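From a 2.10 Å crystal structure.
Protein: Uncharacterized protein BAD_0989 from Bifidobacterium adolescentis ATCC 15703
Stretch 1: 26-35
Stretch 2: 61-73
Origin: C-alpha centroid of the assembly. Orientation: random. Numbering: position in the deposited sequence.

Stretch 1, residues 26-35: AFRDYCSELA
Stretch 2 (61-73) QFKRDGAGIGLLD

A helix laid across a β-hairpin often docks through one aromatic residue whose polar tip reaches the strand backbone, and this pair of stretches illustrates the principle. Residues 26-35 are helical throughout, with phi/psi near -66/-37 and i-to-i+4 hydrogen bonds such as Leu34 N to Tyr30 O (2.9 Å). The second stretch is a hairpin: the strand beginning before Gln61 is paired with strand 68-72 by reciprocal hydrogen bonds, Phe62 N to Gly70 O (2.9 Å) and Gly70 N to Phe62 O (2.8 Å). Its turn is closed by Ala67 N and Gly68 N, both donating to Arg64 O (2.9 and 3.0 Å). Gly66 (110/-35) and Gly68 (75/-162) adopt positive phi, which favours glycine. The helix runs at 40° to the first strand, 9.1 Å between axes, and at 145° to the second, 10.1 Å away. Its C-terminal half approaches the turn, with Glu33 CA 4.8 Å from Ala67 CA; Phe27 CA lies 7.9 Å from Leu72 CA.

Tyr30 (chi1 t, chi2 66°) is the centrepiece. Its OH donates to Gly68 O at 2.7 Å and lies 3.1 Å from Phe62 O, placing a buried hydroxyl among backbone polar groups. Gly70 CA sits over one ring face, 3.9 Å from the centroid, in a CH-π contact; a CB there would come within 2.5 Å of Tyr30 CE2, so glycine makes room for the ring.

Around this anchor, small and branched apolar groups fill space. Ala67 CB packs 3.8 Å from Leu34 CD2 (Leu34 is m,t), while Leu72 (m,m) brings CD1 to 3.8 Å from the edge of Phe27 (t, chi2 81°) at CD1. Arg64 extends (chi1 -144°, then t,t) so that NH1 reaches Leu34 O at 2.7 Å, a weak hydrogen bond given its 126° angle.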

ATOM      1  N   ALA A  26      15.263 -23.621 -12.338  1.00 23.53           N
ATOM      2  CA  ALA A  26      15.945 -22.497 -11.683  1.00 24.01           C
ATOM      3  C   ALA A  26      15.300 -22.136 -10.346  1.00 20.47           C
ATOM      4  O   ALA A  26      15.985 -21.680  -9.428  1.00 18.22           O
ATOM      5  CB  ALA A  26      15.994 -21.289 -12.600  1.00 27.00           C
ATOM      6  N   PHE A  27      13.987 -22.355 -10.256  1.00 22.25           N
ATOM      7  CA  PHE A  27      13.221 -22.210  -9.015  1.00 18.54           C
ATOM      8  C   PHE A  27      13.577 -23.269  -7.961  1.00 22.08           C
ATOM      9  O   PHE A  27      13.783 -22.935  -6.787  1.00 20.63           O
ATOM     10  CB  PHE A  27      11.715 -22.243  -9.320  1.00 20.76           C
ATOM     11  CG  PHE A  27      10.844 -22.165  -8.096  1.00 25.27           C
ATOM     12  CD1 PHE A  27      10.572 -20.935  -7.500  1.00 19.08           C
ATOM     13  CD2 PHE A  27      10.286 -23.322  -7.540  1.00 24.76           C
ATOM     14  CE1 PHE A  27       9.772 -20.855  -6.367  1.00 15.38           C
ATOM     15  CE2 PHE A  27       9.489 -23.255  -6.399  1.00 23.70           C
ATOM     16  CZ  PHE A  27       9.225 -22.017  -5.811  1.00 23.89           C
ATOM     17  N   ARG A  28      13.631 -24.540  -8.378  1.00 20.09           N
ATOM     18  CA  ARG A  28      14.002 -25.635  -7.485  1.00 17.25           C
ATOM     19  C   ARG A  28      15.448 -25.481  -7.017  1.00 21.84           C
ATOM     20  O   ARG A  28      15.788 -25.908  -5.919  1.00 22.69           O
ATOM     21  CB  ARG A  28      13.829 -27.013  -8.144  1.00 16.69           C
ATOM     22  CG  ARG A  28      12.490 -27.283  -8.838  1.00 19.93           C
ATOM     23  CD  ARG A  28      11.329 -27.595  -7.890  1.00 36.18           C
ATOM     24  NE  ARG A  28      11.129 -29.032  -7.667  1.00 43.29           N
ATOM     25  CZ  ARG A  28      11.327 -29.661  -6.504  1.00 46.50           C
ATOM     26  NH1 ARG A  28      11.739 -28.992  -5.431  1.00 40.64           N
ATOM     27  NH2 ARG A  28      11.112 -30.970  -6.409  1.00 42.62           N
ATOM     28  N   ASP A  29      16.288 -24.876  -7.854  1.00 18.64           N
ATOM     29  CA  ASP A  29      17.686 -24.631  -7.497  1.00 22.24           C
ATOM     30  C   ASP A  29      17.824 -23.551  -6.429  1.00 19.82           C
ATOM     31  O   ASP A  29      18.587 -23.716  -5.471  1.00 21.10           O
ATOM     32  CB  ASP A  29      18.528 -24.254  -8.726  1.00 23.92           C
ATOM     33  CG  ASP A  29      19.994 -23.995  -8.373  1.00 31.60           C
ATOM     34  OD1 ASP A  29      20.607 -24.843  -7.683  1.00 40.28           O
ATOM     35  OD2 ASP A  29      20.535 -22.944  -8.780  1.00 34.09           O
ATOM     36  N   TYR A  30      17.095 -22.450  -6.602  1.00 21.10           N
ATOM     37  CA  TYR A  30      17.130 -21.356  -5.633  1.00 20.40           C
ATOM     38  C   TYR A  30      16.545 -21.769  -4.294  1.00 15.98           C
ATOM     39  O   TYR A  30      17.086 -21.410  -3.263  1.00 17.29           O
ATOM     40  CB  TYR A  30      16.434 -20.092  -6.159  1.00 17.19           C
ATOM     41  CG  TYR A  30      16.704 -18.877  -5.297  1.00 15.19           C
ATOM     42  CD1 TYR A  30      17.983 -18.342  -5.202  1.00 15.04           C
ATOM     43  CD2 TYR A  30      15.681 -18.266  -4.566  1.00 14.56           C
ATOM     44  CE1 TYR A  30      18.245 -17.228  -4.411  1.00 12.45           C
ATOM     45  CE2 TYR A  30      15.939 -17.145  -3.774  1.00  6.17           C
ATOM     46  CZ  TYR A  30      17.223 -16.639  -3.699  1.00 13.81           C
ATOM     47  OH  TYR A  30      17.494 -15.546  -2.910  1.00 13.14           O
ATOM     48  N   CYS A  31      15.461 -22.542  -4.319  1.00 19.56           N
ATOM     49  CA  CYS A  31      14.876 -23.098  -3.094  1.00 16.89           C
ATOM     50  C   CYS A  31      15.855 -23.951  -2.288  1.00 17.79           C
ATOM     51  O   CYS A  31      15.910 -23.835  -1.067  1.00 21.32           O
ATOM     52  CB  CYS A  31      13.618 -23.900  -3.416  1.00 18.23           C
ATOM     53  SG  CYS A  31      12.191 -22.866  -3.817  1.00 20.78           S
ATOM     54  N   SER A  32      16.621 -24.796  -2.978  1.00 17.40           N
ATOM     55  CA  SER A  32      17.700 -25.594  -2.372  1.00 19.72           C
ATOM     56  C   SER A  32      18.772 -24.742  -1.707  1.00 20.51           C
ATOM     57  O   SER A  32      19.235 -25.054  -0.603  1.00 20.29           O
ATOM     58  CB  SER A  32      18.364 -26.469  -3.437  1.00 20.37           C
ATOM     59  OG  SER A  32      17.659 -27.682  -3.591  1.00 25.46           O
ATOM     60  N   GLU A  33      19.167 -23.673  -2.394  1.00 18.59           N
ATOM     61  CA  GLU A  33      20.145 -22.719  -1.871  1.00 20.31           C
ATOM     62  C   GLU A  33      19.613 -21.963  -0.654  1.00 22.35           C
ATOM     63  O   GLU A  33      20.365 -21.660   0.275  1.00 27.88           O
ATOM     64  CB  GLU A  33      20.567 -21.747  -2.970  1.00 18.17           C
ATOM     65  CG  GLU A  33      21.329 -22.407  -4.103  1.00 19.13           C
ATOM     66  CD  GLU A  33      22.685 -22.907  -3.672  1.00 25.33           C
ATOM     67  OE1 GLU A  33      22.921 -24.137  -3.730  1.00 24.51           O
ATOM     68  OE2 GLU A  33      23.511 -22.065  -3.260  1.00 34.50           O
ATOM     69  N   LEU A  34      18.313 -21.668  -0.664  1.00 20.91           N
ATOM     70  CA  LEU A  34      17.644 -21.046   0.478  1.00 18.36           C
ATOM     71  C   LEU A  34      17.549 -21.988   1.663  1.00 18.05           C
ATOM     72  O   LEU A  34      17.573 -21.545   2.803  1.00 17.13           O
ATOM     73  CB  LEU A  34      16.238 -20.587   0.107  1.00 12.94           C
ATOM     74  CG  LEU A  34      16.082 -19.356  -0.790  1.00 16.71           C
ATOM     75  CD1 LEU A  34      14.615 -19.059  -0.947  1.00 10.15           C
ATOM     76  CD2 LEU A  34      16.821 -18.131  -0.257  1.00  5.06           C
ATOM     77  N   ALA A  35      17.430 -23.284   1.374  1.00 22.05           N
ATOM     78  CA  ALA A  35      17.330 -24.323   2.393  1.00 21.38           C
ATOM     79  C   ALA A  35      18.691 -24.558   3.029  1.00 22.80           C
ATOM     80  O   ALA A  35      18.782 -24.920   4.205  1.00 23.63           O
ATOM     81  CB  ALA A  35      16.787 -25.607   1.775  1.00 22.63           C
ATOM     82  N   GLN A  61      11.497 -10.533  -4.962  1.00 18.92           N
ATOM     83  CA  GLN A  61      12.945 -10.449  -4.744  1.00 18.38           C
ATOM     84  C   GLN A  61      13.319 -10.989  -3.382  1.00 16.72           C
ATOM     85  O   GLN A  61      12.723 -10.602  -2.378  1.00 14.15           O
ATOM     86  CB  GLN A  61      13.461  -9.008  -4.856  1.00 19.18           C
ATOM     87  CG  GLN A  61      13.105  -8.267  -6.126  1.00 21.55           C
ATOM     88  CD  GLN A  61      12.122  -7.146  -5.892  1.00 18.65           C
ATOM     89  OE1 GLN A  61      10.934  -7.299  -6.143  1.00 16.30           O
ATOM     90  NE2 GLN A  61      12.610  -6.017  -5.393  1.00 18.32           N
ATOM     91  N   PHE A  62      14.315 -11.875  -3.358  1.00 17.35           N
ATOM     92  CA  PHE A  62      14.808 -12.464  -2.118  1.00 14.05           C
ATOM     93  C   PHE A  62      16.315 -12.447  -2.011  1.00 17.30           C
ATOM     94  O   PHE A  62      17.013 -12.444  -3.015  1.00 16.27           O
ATOM     95  CB  PHE A  62      14.300 -13.898  -1.958  1.00 15.56           C
ATOM     96  CG  PHE A  62      12.818 -13.986  -1.826  1.00 14.82           C
ATOM     97  CD1 PHE A  62      12.170 -13.402  -0.738  1.00 19.04           C
ATOM     98  CD2 PHE A  62      12.060 -14.611  -2.801  1.00 18.56           C
ATOM     99  CE1 PHE A  62      10.786 -13.458  -0.617  1.00 19.37           C
ATOM    100  CE2 PHE A  62      10.679 -14.679  -2.678  1.00 23.03           C
ATOM    101  CZ  PHE A  62      10.040 -14.090  -1.586  1.00 22.06           C
ATOM    102  N   LYS A  63      16.804 -12.421  -0.777  1.00 14.70           N
ATOM    103  CA  LYS A  63      18.211 -12.631  -0.504  1.00 16.88           C
ATOM    104  C   LYS A  63      18.363 -13.385   0.805  1.00 17.88           C
ATOM    105  O   LYS A  63      17.702 -13.066   1.804  1.00 22.25           O
ATOM    106  CB  LYS A  63      18.992 -11.305  -0.443  1.00 14.11           C
ATOM    107  CG  LYS A  63      20.493 -11.525  -0.430  1.00  8.98           C
ATOM    108  CD  LYS A  63      21.292 -10.268  -0.166  1.00 13.78           C
ATOM    109  CE  LYS A  63      22.763 -10.562  -0.387  1.00 14.49           C
ATOM    110  NZ  LYS A  63      23.641  -9.397  -0.116  1.00 12.66           N
ATOM    111  N   ARG A  64      19.221 -14.398   0.785  1.00 14.14           N
ATOM    112  CA  ARG A  64      19.668 -15.053   2.001  1.00 16.03           C
ATOM    113  C   ARG A  64      21.162 -15.304   1.888  1.00 20.06           C
ATOM    114  O   ARG A  64      21.654 -15.634   0.808  1.00 19.15           O
ATOM    115  CB  ARG A  64      18.923 -16.366   2.208  1.00 15.21           C
ATOM    116  CG  ARG A  64      18.632 -16.657   3.653  1.00 14.81           C
ATOM    117  CD  ARG A  64      17.754 -17.867   3.833  1.00  9.62           C
ATOM    118  NE  ARG A  64      17.607 -18.135   5.256  1.00  9.59           N
ATOM    119  CZ  ARG A  64      17.168 -19.270   5.783  1.00 15.66           C
ATOM    120  NH1 ARG A  64      16.811 -20.288   5.009  1.00 13.96           N
ATOM    121  NH2 ARG A  64      17.086 -19.378   7.101  1.00 19.74           N
ATOM    122  N   ASP A  65      21.873 -15.132   3.001  1.00 27.30           N
ATOM    123  CA  ASP A  65      23.331 -15.283   3.057  1.00 30.47           C
ATOM    124  C   ASP A  65      23.772 -16.665   2.560  1.00 29.08           C
ATOM    125  O   ASP A  65      23.506 -17.682   3.199  1.00 31.01           O
ATOM    126  CB  ASP A  65      23.833 -15.028   4.487  1.00 32.09           C
ATOM    127  CG  ASP A  65      25.355 -14.961   4.581  1.00 38.37           C
ATOM    128  OD1 ASP A  65      25.895 -15.288   5.658  1.00 47.62           O
ATOM    129  OD2 ASP A  65      26.017 -14.579   3.590  1.00 45.58           O
ATOM    130  N   GLY A  66      24.410 -16.688   1.392  1.00 30.23           N
ATOM    131  CA  GLY A  66      24.870 -17.932   0.784  1.00 27.02           C
ATOM    132  C   GLY A  66      24.087 -18.321  -0.453  1.00 27.28           C
ATOM    133  O   GLY A  66      24.643 -18.889  -1.391  1.00 26.67           O
ATOM    134  N   ALA A  67      22.794 -18.019  -0.445  1.00 24.73           N
ATOM    135  CA  ALA A  67      21.940 -18.266  -1.595  1.00 19.75           C
ATOM    136  C   ALA A  67      22.022 -17.107  -2.571  1.00 16.33           C
ATOM    137  O   ALA A  67      21.781 -17.278  -3.760  1.00 15.62           O
ATOM    138  CB  ALA A  67      20.492 -18.470  -1.149  1.00 14.43           C
ATOM    139  N   GLY A  68      22.331 -15.923  -2.055  1.00 15.14           N
ATOM    140  CA  GLY A  68      22.403 -14.723  -2.873  1.00 19.37           C
ATOM    141  C   GLY A  68      21.035 -14.208  -3.254  1.00 15.69           C
ATOM    142  O   GLY A  68      20.035 -14.575  -2.641  1.00 20.62           O
ATOM    143  N   ILE A  69      20.992 -13.362  -4.278  1.00 18.47           N
ATOM    144  CA  ILE A  69      19.748 -12.701  -4.685  1.00 14.89           C
ATOM    145  C   ILE A  69      18.980 -13.521  -5.720  1.00 17.39           C
ATOM    146  O   ILE A  69      19.540 -13.941  -6.749  1.00 19.73           O
ATOM    147  CB  ILE A  69      20.007 -11.242  -5.199  1.00 17.98           C
ATOM    148  CG1 ILE A  69      20.746 -10.408  -4.136  1.00 10.93           C
ATOM    149  CG2 ILE A  69      18.707 -10.564  -5.634  1.00  2.14           C
ATOM    150  CD1 ILE A  69      21.192  -9.016  -4.597  1.00  9.95           C
ATOM    151  N   GLY A  70      17.705 -13.777  -5.419  1.00 18.85           N
ATOM    152  CA  GLY A  70      16.771 -14.359  -6.382  1.00 12.88           C
ATOM    153  C   GLY A  70      15.718 -13.366  -6.833  1.00 14.67           C
ATOM    154  O   GLY A  70      14.988 -12.824  -6.004  1.00 18.79           O
ATOM    155  N   LEU A  71      15.643 -13.132  -8.144  1.00 10.56           N
ATOM    156  CA  LEU A  71      14.583 -12.324  -8.743  1.00 16.67           C
ATOM    157  C   LEU A  71      13.606 -13.262  -9.431  1.00 15.82           C
ATOM    158  O   LEU A  71      13.911 -13.815 -10.478  1.00 17.97           O
ATOM    159  CB  LEU A  71      15.146 -11.304  -9.750  1.00 14.51           C
ATOM    160  CG  LEU A  71      16.286 -10.377  -9.314  1.00  7.81           C
ATOM    161  CD1 LEU A  71      16.554  -9.361 -10.378  1.00  2.00           C
ATOM    162  CD2 LEU A  71      15.946  -9.672  -8.032  1.00  3.22           C
ATOM    163  N   LEU A  72      12.433 -13.447  -8.839  1.00 14.09           N
ATOM    164  CA  LEU A  72      11.542 -14.510  -9.263  1.00 15.66           C
ATOM    165  C   LEU A  72      10.368 -13.936 -10.042  1.00 16.65           C
ATOM    166  O   LEU A  72       9.668 -13.050  -9.555  1.00 17.74           O
ATOM    167  CB  LEU A  72      11.040 -15.323  -8.056  1.00 14.29           C
ATOM    168  CG  LEU A  72      11.861 -16.216  -7.083  1.00 21.33           C
ATOM    169  CD1 LEU A  72      12.287 -17.545  -7.655  1.00 16.94           C
ATOM    170  CD2 LEU A  72      13.054 -15.553  -6.428  1.00 18.23           C
ATOM    171  N   ASP A  73      10.170 -14.448 -11.256  1.00 11.93           N
ATOM    172  CA  ASP A  73       9.058 -14.070 -12.133  1.00 14.82           C
ATOM    173  C   ASP A  73       7.830 -14.910 -11.775  1.00 16.93           C
ATOM    174  O   ASP A  73       7.761 -16.059 -12.187  1.00 16.76           O
ATOM    175  CB  ASP A  73       9.482 -14.340 -13.590  1.00 17.41           C
ATOM    176  CG  ASP A  73       8.443 -13.895 -14.642  1.00 13.99           C
ATOM    177  OD1 ASP A  73       7.255 -13.661 -14.339  1.00 15.01           O
ATOM    178  OD2 ASP A  73       8.842 -13.797 -15.824  1.00 22.04           O
TER